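Local atomic coordinates of xyloglucan-specific endo-beta-1,4-glucanase BoGH5A (Bacteroides ovatus, PDB entry 3ZMR), a protein that cleaves the beta-1,4-glucan backbone of xyloglucan internally, with retention of the anomeric configuration, during breakdown of the polysaccharide to oligosaccharides. Residues S43-S48 with V58-E63. Sequence-based numbering, arbitrary orientation.
Sequences SWCKSS and VNITVE
Trp44 and Glu63 meet at one end, and Ser48 and Asn59 at the other, of an antiparallel strand pair in the beta-sandwich BACON domain, away from the catalytic barrel. Strand 45-47 is an outer strand of a three-stranded sheet; 55-62 runs between it and 24-31. Trp44 is the residue most covered. Its O accepts the N-H of Glu63 (2.9 Å). With CG between the backbone N and carbonyl carbon (chi1 55°), the indole lies beside Val62, whose CG1 stands in the ring plane at the rim, 3.9 Å from CZ3; Cys45 CB lies over one face, and Arg71 makes a cation-pi contact. The Glu63 side chain runs beside the Trp44 backbone, OE1 3.6 Å from Trp44 CB. Two waters tie its carboxylate to Ser43, one donating to OE2 and to Ser43 O, the other donating to OE1 and bonded to Ser43 OG. Between the ends, Lys46 N donates to Thr61 O, with 173° at the hydrogen, and Thr61 N to Lys46 O. Cys45, Ser47, Ile60 and Val62 share the face turned to the opposing sheet, where Ile60 CG2 touches Cys45 SG at 3.9 Å and CD1 packs on Ser47 CB; both Cys45 and Ile60 also touch Val75. An alanine in place of Ile60 would remove CG2 and CD1 and would probably leave a gap beside Cys45 SG and Ser47 CB and weaken packing on Val75. One residue past strand 45-47, Ser48 N bonds to Asn59 O, and the Ser48 side chain points across to strand 55-62, its OG accepting the N-H of Asn59 at 2.9 Å with 158° at the hydrogen.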
ATOM      1  N   SER A  43     -24.459  17.013  -5.164  1.00 23.55           N
ATOM      2  CA  SER A  43     -24.236  15.695  -5.764  1.00 28.97           C
ATOM      3  C   SER A  43     -23.664  14.686  -4.780  1.00 24.61           C
ATOM      4  O   SER A  43     -23.839  13.491  -4.969  1.00 25.78           O
ATOM      5  CB  SER A  43     -23.326  15.803  -6.995  1.00 41.22           C
ATOM      6  OG  SER A  43     -22.047  16.302  -6.653  1.00 45.61           O
ATOM      7  N   TRP A  44     -23.012  15.168  -3.720  1.00 19.54           N
ATOM      8  CA  TRP A  44     -22.406  14.260  -2.706  1.00 18.80           C
ATOM      9  C   TRP A  44     -23.406  13.766  -1.645  1.00 19.18           C
ATOM     10  O   TRP A  44     -23.091  12.918  -0.804  1.00 16.80           O
ATOM     11  CB  TRP A  44     -21.206  14.916  -1.992  1.00 19.72           C
ATOM     12  CG  TRP A  44     -21.500  16.270  -1.339  1.00 19.29           C
ATOM     13  CD1 TRP A  44     -21.269  17.510  -1.898  1.00 20.22           C
ATOM     14  CD2 TRP A  44     -22.100  16.529  -0.051  1.00 17.19           C
ATOM     15  NE1 TRP A  44     -21.657  18.500  -1.040  1.00 23.74           N
ATOM     16  CE2 TRP A  44     -22.184  17.941   0.090  1.00 22.02           C
ATOM     17  CE3 TRP A  44     -22.558  15.713   1.009  1.00 15.48           C
ATOM     18  CZ2 TRP A  44     -22.707  18.554   1.226  1.00 21.30           C
ATOM     19  CZ3 TRP A  44     -23.087  16.333   2.157  1.00 17.06           C
ATOM     20  CH2 TRP A  44     -23.132  17.752   2.254  1.00 18.06           C
ATOM     21  N   CYS A  45     -24.607  14.314  -1.690  1.00 20.01           N
ATOM     22  CA  CYS A  45     -25.701  13.944  -0.821  1.00 18.67           C
ATOM     23  C   CYS A  45     -26.812  13.334  -1.683  1.00 19.38           C
ATOM     24  O   CYS A  45     -27.369  13.984  -2.570  1.00 21.09           O
ATOM     25  CB  CYS A  45     -26.210  15.170  -0.064  1.00 18.27           C
ATOM     26  SG  CYS A  45     -27.562  14.833   1.077  1.00 19.59           S
ATOM     27  N   LYS A  46     -27.092  12.060  -1.444  1.00 18.67           N
ATOM     28  CA  LYS A  46     -28.071  11.323  -2.243  1.00 18.19           C
ATOM     29  C   LYS A  46     -29.224  10.798  -1.397  1.00 15.55           C
ATOM     30  O   LYS A  46     -29.050  10.369  -0.268  1.00 20.09           O
ATOM     31  CB  LYS A  46     -27.400  10.175  -3.017  1.00 22.12           C
ATOM     32  CG  LYS A  46     -26.519  10.626  -4.189  1.00 31.93           C
ATOM     33  CD  LYS A  46     -27.301  11.388  -5.257  1.00 78.54           C
ATOM     34  CE  LYS A  46     -26.404  11.861  -6.389  1.00 84.02           C
ATOM     35  NZ  LYS A  46     -27.047  12.932  -7.201  1.00 92.35           N
ATOM     36  N   SER A  47     -30.403  10.833  -1.991  1.00 15.57           N
ATOM     37  CA  SER A  47     -31.603  10.164  -1.479  1.00 15.22           C
ATOM     38  C   SER A  47     -31.788   8.838  -2.206  1.00 14.62           C
ATOM     39  O   SER A  47     -31.615   8.750  -3.424  1.00 16.53           O
ATOM     40  CB  SER A  47     -32.859  11.016  -1.691  1.00 14.79           C
ATOM     41  OG  SER A  47     -34.026  10.322  -1.310  1.00 16.67           O
ATOM     42  N   SER A  48     -32.166   7.804  -1.460  1.00 14.24           N
ATOM     43  CA  SER A  48     -32.491   6.496  -2.084  1.00 13.38           C
ATOM     44  C   SER A  48     -33.713   6.566  -3.007  1.00 13.16           C
ATOM     45  O   SER A  48     -33.885   5.734  -3.914  1.00 15.39           O
ATOM     46  CB  SER A  48     -32.773   5.459  -0.990  1.00 17.65           C
ATOM     47  OG  SER A  48     -33.806   5.899  -0.138  1.00 12.58           O
ATOM     48  N   VAL A  58     -36.533   6.068   3.919  1.00 14.01           N
ATOM     49  CA  VAL A  58     -35.713   6.640   2.868  1.00 13.65           C
ATOM     50  C   VAL A  58     -34.299   6.826   3.418  1.00 12.62           C
ATOM     51  O   VAL A  58     -34.119   7.287   4.548  1.00 12.65           O
ATOM     52  CB  VAL A  58     -36.254   8.023   2.405  1.00 13.87           C
ATOM     53  CG1 VAL A  58     -35.332   8.708   1.384  1.00 26.75           C
ATOM     54  CG2 VAL A  58     -37.648   7.842   1.808  1.00 19.94           C
ATOM     55  N   ASN A  59     -33.309   6.442   2.620  1.00 12.36           N
ATOM     56  CA  ASN A  59     -31.917   6.624   3.002  1.00 11.68           C
ATOM     57  C   ASN A  59     -31.328   7.906   2.472  1.00 11.94           C
ATOM     58  O   ASN A  59     -31.537   8.278   1.318  1.00 14.32           O
ATOM     59  CB  ASN A  59     -31.064   5.443   2.579  1.00 13.04           C
ATOM     60  CG  ASN A  59     -31.060   4.331   3.593  1.00 12.54           C
ATOM     61  OD1 ASN A  59     -32.045   4.060   4.279  1.00 13.18           O
ATOM     62  ND2 ASN A  59     -29.937   3.665   3.676  1.00 14.28           N
ATOM     63  N   ILE A  60     -30.639   8.608   3.356  1.00 13.38           N
ATOM     64  CA  ILE A  60     -29.815   9.748   2.959  1.00 13.69           C
ATOM     65  C   ILE A  60     -28.353   9.302   3.104  1.00 12.39           C
ATOM     66  O   ILE A  60     -27.938   8.879   4.188  1.00 13.60           O
ATOM     67  CB  ILE A  60     -30.102  11.005   3.817  1.00 13.13           C
ATOM     68  CG1 ILE A  60     -31.597  11.385   3.735  1.00 15.21           C
ATOM     69  CG2 ILE A  60     -29.219  12.166   3.369  1.00 14.96           C
ATOM     70  CD1 ILE A  60     -32.140  11.662   2.336  1.00 17.13           C
ATOM     71  N   THR A  61     -27.619   9.365   1.994  1.00 13.30           N
ATOM     72  CA  THR A  61     -26.258   8.850   1.899  1.00 13.60           C
ATOM     73  C   THR A  61     -25.310   9.965   1.468  1.00 15.47           C
ATOM     74  O   THR A  61     -25.590  10.727   0.532  1.00 20.30           O
ATOM     75  CB  THR A  61     -26.177   7.666   0.907  1.00 19.02           C
ATOM     76  OG1 THR A  61     -27.182   6.701   1.247  1.00 18.69           O
ATOM     77  CG2 THR A  61     -24.788   6.987   0.943  1.00 22.34           C
ATOM     78  N   VAL A  62     -24.189  10.067   2.165  1.00 14.77           N
ATOM     79  CA  VAL A  62     -23.160  11.019   1.809  1.00 15.15           C
ATOM     80  C   VAL A  62     -21.915  10.298   1.327  1.00 15.89           C
ATOM     81  O   VAL A  62     -21.531   9.241   1.860  1.00 16.32           O
ATOM     82  CB  VAL A  62     -22.803  11.984   2.975  1.00 16.18           C
ATOM     83  CG1 VAL A  62     -24.032  12.803   3.396  1.00 25.42           C
ATOM     84  CG2 VAL A  62     -22.178  11.246   4.167  1.00 17.44           C
ATOM     85  N   GLU A  63     -21.276  10.916   0.347  1.00 18.04           N
ATOM     86  CA  GLU A  63     -19.940  10.514  -0.069  1.00 16.30           C
ATOM     87  C   GLU A  63     -18.931  10.928   0.991  1.00 19.03           C
ATOM     88  O   GLU A  63     -19.174  11.833   1.788  1.00 16.03           O
ATOM     89  CB  GLU A  63     -19.581  11.175  -1.403  1.00 19.48           C
ATOM     90  CG  GLU A  63     -20.379  10.664  -2.584  1.00 21.56           C
ATOM     91  CD  GLU A  63     -20.093  11.401  -3.883  1.00 33.61           C
ATOM     92  OE1 GLU A  63     -19.400  12.452  -3.865  1.00 35.57           O
ATOM     93  OE2 GLU A  63     -20.587  10.932  -4.936  1.00 36.12           O
TER
HETATM   94  O   HOH W   1     -23.327  10.869  -4.243  1.00 35.21           O
HETATM   95  O   HOH W   2     -20.198  14.232  -5.962  1.00 53.81           O